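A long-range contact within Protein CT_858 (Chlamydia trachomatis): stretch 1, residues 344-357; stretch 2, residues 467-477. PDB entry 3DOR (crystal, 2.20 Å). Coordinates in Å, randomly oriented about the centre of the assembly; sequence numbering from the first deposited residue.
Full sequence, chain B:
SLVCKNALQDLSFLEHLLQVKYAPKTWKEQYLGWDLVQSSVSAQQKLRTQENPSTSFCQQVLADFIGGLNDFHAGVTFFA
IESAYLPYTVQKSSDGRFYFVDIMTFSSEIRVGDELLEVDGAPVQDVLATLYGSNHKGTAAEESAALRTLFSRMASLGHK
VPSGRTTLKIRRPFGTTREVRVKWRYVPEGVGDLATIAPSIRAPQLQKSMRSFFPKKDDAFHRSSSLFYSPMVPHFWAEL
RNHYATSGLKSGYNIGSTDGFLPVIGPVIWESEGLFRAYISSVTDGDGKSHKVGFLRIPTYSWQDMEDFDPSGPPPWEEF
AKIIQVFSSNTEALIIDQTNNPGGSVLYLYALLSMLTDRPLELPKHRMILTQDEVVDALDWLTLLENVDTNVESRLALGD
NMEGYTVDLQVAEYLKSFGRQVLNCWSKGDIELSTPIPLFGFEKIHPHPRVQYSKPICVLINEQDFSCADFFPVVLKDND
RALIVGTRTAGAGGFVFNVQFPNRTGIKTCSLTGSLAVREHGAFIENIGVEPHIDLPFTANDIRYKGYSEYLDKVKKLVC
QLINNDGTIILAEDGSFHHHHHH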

# COMPACT_ATOMS: atom_id res chain seq x y z
N GLY B 344 15.10 9.34 -4.05
CA GLY B 344 14.33 8.28 -4.66
C GLY B 344 14.69 6.87 -4.25
O GLY B 344 14.69 6.54 -3.05
N SER B 345 15.00 6.04 -5.24
CA SER B 345 15.34 4.63 -5.02
C SER B 345 16.83 4.39 -4.80
O SER B 345 17.66 4.74 -5.65
CB SER B 345 14.84 3.79 -6.20
OG SER B 345 15.23 2.42 -6.06
N VAL B 346 17.15 3.77 -3.67
CA VAL B 346 18.53 3.47 -3.31
C VAL B 346 19.21 2.52 -4.32
O VAL B 346 20.38 2.71 -4.68
CB VAL B 346 18.59 2.82 -1.90
CG1 VAL B 346 20.04 2.58 -1.51
CG2 VAL B 346 17.93 3.72 -0.87
N LEU B 347 18.49 1.49 -4.76
CA LEU B 347 19.07 0.54 -5.70
C LEU B 347 19.39 1.21 -7.04
O LEU B 347 20.41 0.90 -7.66
CB LEU B 347 18.13 -0.66 -5.90
CG LEU B 347 17.93 -1.59 -4.69
CD1 LEU B 347 16.76 -2.52 -4.96
CD2 LEU B 347 19.21 -2.38 -4.40
N TYR B 348 18.53 2.12 -7.47
CA TYR B 348 18.74 2.84 -8.72
C TYR B 348 19.94 3.78 -8.56
O TYR B 348 20.77 3.91 -9.47
CB TYR B 348 17.50 3.64 -9.08
CG TYR B 348 17.66 4.54 -10.29
CD1 TYR B 348 17.84 3.99 -11.57
CD2 TYR B 348 17.60 5.93 -10.17
CE1 TYR B 348 17.94 4.81 -12.69
CE2 TYR B 348 17.70 6.76 -11.28
CZ TYR B 348 17.87 6.20 -12.54
OH TYR B 348 17.92 7.01 -13.65
N LEU B 349 20.02 4.44 -7.41
CA LEU B 349 21.13 5.33 -7.08
C LEU B 349 22.41 4.50 -7.18
O LEU B 349 23.40 4.95 -7.75
CB LEU B 349 20.95 5.87 -5.66
CG LEU B 349 22.07 6.64 -4.90
CD1 LEU B 349 23.10 5.68 -4.45
CD2 LEU B 349 22.70 7.72 -5.77
N TYR B 350 22.37 3.28 -6.64
CA TYR B 350 23.53 2.39 -6.67
C TYR B 350 23.92 1.98 -8.09
O TYR B 350 25.09 1.84 -8.40
CB TYR B 350 23.27 1.13 -5.82
CG TYR B 350 23.31 1.35 -4.32
CD1 TYR B 350 23.50 2.63 -3.78
CD2 TYR B 350 23.15 0.28 -3.44
CE1 TYR B 350 23.53 2.83 -2.40
CE2 TYR B 350 23.19 0.47 -2.06
CZ TYR B 350 23.38 1.75 -1.55
OH TYR B 350 23.40 1.94 -0.19
N ALA B 351 22.92 1.79 -8.95
CA ALA B 351 23.20 1.41 -10.33
C ALA B 351 23.95 2.54 -11.04
O ALA B 351 24.92 2.30 -11.75
CB ALA B 351 21.90 1.11 -11.06
N LEU B 352 23.50 3.77 -10.86
CA LEU B 352 24.15 4.90 -11.49
C LEU B 352 25.58 5.07 -11.00
O LEU B 352 26.49 5.32 -11.79
CB LEU B 352 23.35 6.18 -11.24
CG LEU B 352 21.90 6.11 -11.75
CD1 LEU B 352 21.33 7.54 -11.81
CD2 LEU B 352 21.85 5.47 -13.14
N LEU B 353 25.79 4.92 -9.69
CA LEU B 353 27.14 5.02 -9.14
C LEU B 353 28.05 3.93 -9.73
O LEU B 353 29.23 4.17 -10.01
CB LEU B 353 27.10 4.89 -7.61
CG LEU B 353 26.57 6.12 -6.85
CD1 LEU B 353 26.19 5.74 -5.44
CD2 LEU B 353 27.63 7.21 -6.83
N SER B 354 27.50 2.73 -9.91
CA SER B 354 28.28 1.62 -10.45
C SER B 354 28.84 1.91 -11.84
O SER B 354 29.83 1.31 -12.26
CB SER B 354 27.45 0.32 -10.48
OG SER B 354 26.61 0.28 -11.61
N MET B 355 28.23 2.84 -12.57
CA MET B 355 28.72 3.15 -13.90
C MET B 355 29.65 4.36 -13.93
O MET B 355 30.15 4.75 -15.00
CB MET B 355 27.53 3.37 -14.84
CG MET B 355 26.70 2.10 -15.04
SD MET B 355 25.33 2.32 -16.19
CE MET B 355 23.96 2.42 -15.11
N LEU B 356 29.90 4.95 -12.76
CA LEU B 356 30.76 6.12 -12.69
C LEU B 356 32.08 5.85 -11.99
O LEU B 356 32.72 6.77 -11.49
CB LEU B 356 30.04 7.24 -11.98
CG LEU B 356 28.74 7.70 -12.65
CD1 LEU B 356 27.98 8.62 -11.71
CD2 LEU B 356 29.07 8.39 -13.96
N THR B 357 32.48 4.58 -11.95
CA THR B 357 33.73 4.22 -11.30
C THR B 357 34.30 2.92 -11.85
O THR B 357 33.57 2.10 -12.41
CB THR B 357 33.54 4.05 -9.79
OG1 THR B 357 34.80 3.74 -9.18
CG2 THR B 357 32.55 2.92 -9.49
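Stretch 2 467-477: SCADFFPVVLK

Stretch 2 is helical from Cys468 to Lys477, and the helix runs on beyond the stretch. It is kinked at Pro473, whose ring nitrogen has no hydrogen to give to the turn before. Ser467 holds the N-cap position, but its side chain makes no capping bond. The helix packs beside helix 346-354 of stretch 1. The two run in roughly the same direction, with a signed crossing angle of -29° and a closest axis approach of 10.4 Å. The backbones come nearest at their N-terminal ends, where the CA atoms of Gly344 and Cys468 are 5.9 Å apart.

No hydrogen bond links the two stretches. The contact is made by packing and buries 507 Å², both sides summed.

Cys468 packs against the start of the first helix. Its CB points toward stretch 1, and chi1 is in the m well. Cys468 SG lies 3.7 Å from Gly344 O, 3.7 Å from Ser345 C and 3.8 Å from Val346 N. The sulfur therefore rests against backbone as well as side chains. Cys468 SG is also 4.0 Å from Leu349 CB and 4.2 Å from Val346 CG2.

Further along, the packing is between apolar side chains. Phe472 leaves its backbone sideways, but its ring reaches stretch 1 with chi1 in the t well. Leu349 CD2, 3.8 Å from Phe472 CD1, and Leu356 CD1, 3.6 Å from Phe472 CZ, both meet the ring edge. Leu353 CD2 approaches Phe472 CD1 obliquely at 3.7 Å. One aromatic ring thus touches three leucines, of which Leu356 lies beyond the first helix.

Leu353 extends the contact to the next turn of stretch 2. Leu353 CD2 is 3.8 Å from Leu476 CD2, and Leu353 CD1 is 4.2 Å from Val475 CG1. Ala469, Asp470, Pro473, Val474 and Lys477 make no contact with stretch 1.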

# COMPACT_ATOMS: atom_id res chain seq x y z
N SER B 467 17.82 12.96 0.40
CA SER B 467 18.04 11.51 0.46
C SER B 467 19.07 10.96 -0.53
O SER B 467 20.27 11.18 -0.35
CB SER B 467 16.71 10.74 0.33
OG SER B 467 15.97 11.14 -0.80
N CYS B 468 18.63 10.24 -1.56
CA CYS B 468 19.61 9.72 -2.51
C CYS B 468 20.45 10.85 -3.10
O CYS B 468 21.61 10.62 -3.44
CB CYS B 468 18.92 8.92 -3.63
SG CYS B 468 18.27 7.32 -3.06
N ALA B 469 19.89 12.05 -3.21
CA ALA B 469 20.63 13.21 -3.73
C ALA B 469 21.60 13.75 -2.66
O ALA B 469 22.46 14.61 -2.95
CB ALA B 469 19.67 14.30 -4.20
N ASP B 470 21.42 13.27 -1.43
CA ASP B 470 22.35 13.59 -0.34
C ASP B 470 23.45 12.54 -0.52
O ASP B 470 24.64 12.84 -0.54
CB ASP B 470 21.74 13.34 1.06
CG ASP B 470 20.96 14.52 1.61
OD1 ASP B 470 21.52 15.64 1.67
OD2 ASP B 470 19.78 14.33 2.01
N PHE B 471 23.02 11.28 -0.67
CA PHE B 471 23.93 10.13 -0.79
C PHE B 471 24.87 10.10 -2.00
O PHE B 471 26.05 9.70 -1.86
CB PHE B 471 23.13 8.82 -0.77
CG PHE B 471 22.22 8.66 0.43
CD1 PHE B 471 21.12 7.79 0.38
CD2 PHE B 471 22.46 9.37 1.61
CE1 PHE B 471 20.26 7.64 1.49
CE2 PHE B 471 21.61 9.23 2.72
CZ PHE B 471 20.51 8.36 2.66
N PHE B 472 24.37 10.48 -3.17
CA PHE B 472 25.17 10.47 -4.39
C PHE B 472 26.50 11.22 -4.18
O PHE B 472 27.56 10.63 -4.35
CB PHE B 472 24.38 11.09 -5.57
CG PHE B 472 25.11 11.03 -6.90
CD1 PHE B 472 25.19 9.85 -7.62
CD2 PHE B 472 25.69 12.19 -7.45
CE1 PHE B 472 25.83 9.80 -8.88
CE2 PHE B 472 26.33 12.16 -8.69
CZ PHE B 472 26.40 10.96 -9.42
N PRO B 473 26.45 12.50 -3.80
CA PRO B 473 27.72 13.20 -3.61
C PRO B 473 28.55 12.71 -2.42
O PRO B 473 29.78 12.73 -2.47
CB PRO B 473 27.30 14.67 -3.46
CG PRO B 473 25.96 14.56 -2.82
CD PRO B 473 25.31 13.42 -3.60
N VAL B 474 27.89 12.26 -1.36
CA VAL B 474 28.64 11.80 -0.19
C VAL B 474 29.49 10.57 -0.52
O VAL B 474 30.63 10.46 -0.07
CB VAL B 474 27.69 11.52 1.04
CG1 VAL B 474 27.15 10.09 1.02
CG2 VAL B 474 28.46 11.79 2.32
N VAL B 475 28.95 9.66 -1.33
CA VAL B 475 29.68 8.45 -1.72
C VAL B 475 30.88 8.84 -2.58
O VAL B 475 31.99 8.35 -2.38
CB VAL B 475 28.79 7.47 -2.52
CG1 VAL B 475 29.63 6.32 -3.05
CG2 VAL B 475 27.67 6.92 -1.62
N LEU B 476 30.65 9.72 -3.55
CA LEU B 476 31.71 10.17 -4.44
C LEU B 476 32.76 11.02 -3.71
O LEU B 476 33.95 10.99 -4.06
CB LEU B 476 31.10 10.96 -5.61
CG LEU B 476 30.19 10.11 -6.52
CD1 LEU B 476 29.55 10.96 -7.65
CD2 LEU B 476 31.01 8.98 -7.10
N LYS B 477 32.31 11.78 -2.72
CA LYS B 477 33.23 12.63 -1.96
C LYS B 477 34.08 11.80 -1.00
O LYS B 477 35.30 11.89 -1.02
CB LYS B 477 32.46 13.69 -1.16
CG LYS B 477 33.35 14.76 -0.52
CD LYS B 477 32.48 15.91 0.01
CE LYS B 477 33.30 17.17 0.31
NZ LYS B 477 34.29 16.98 1.41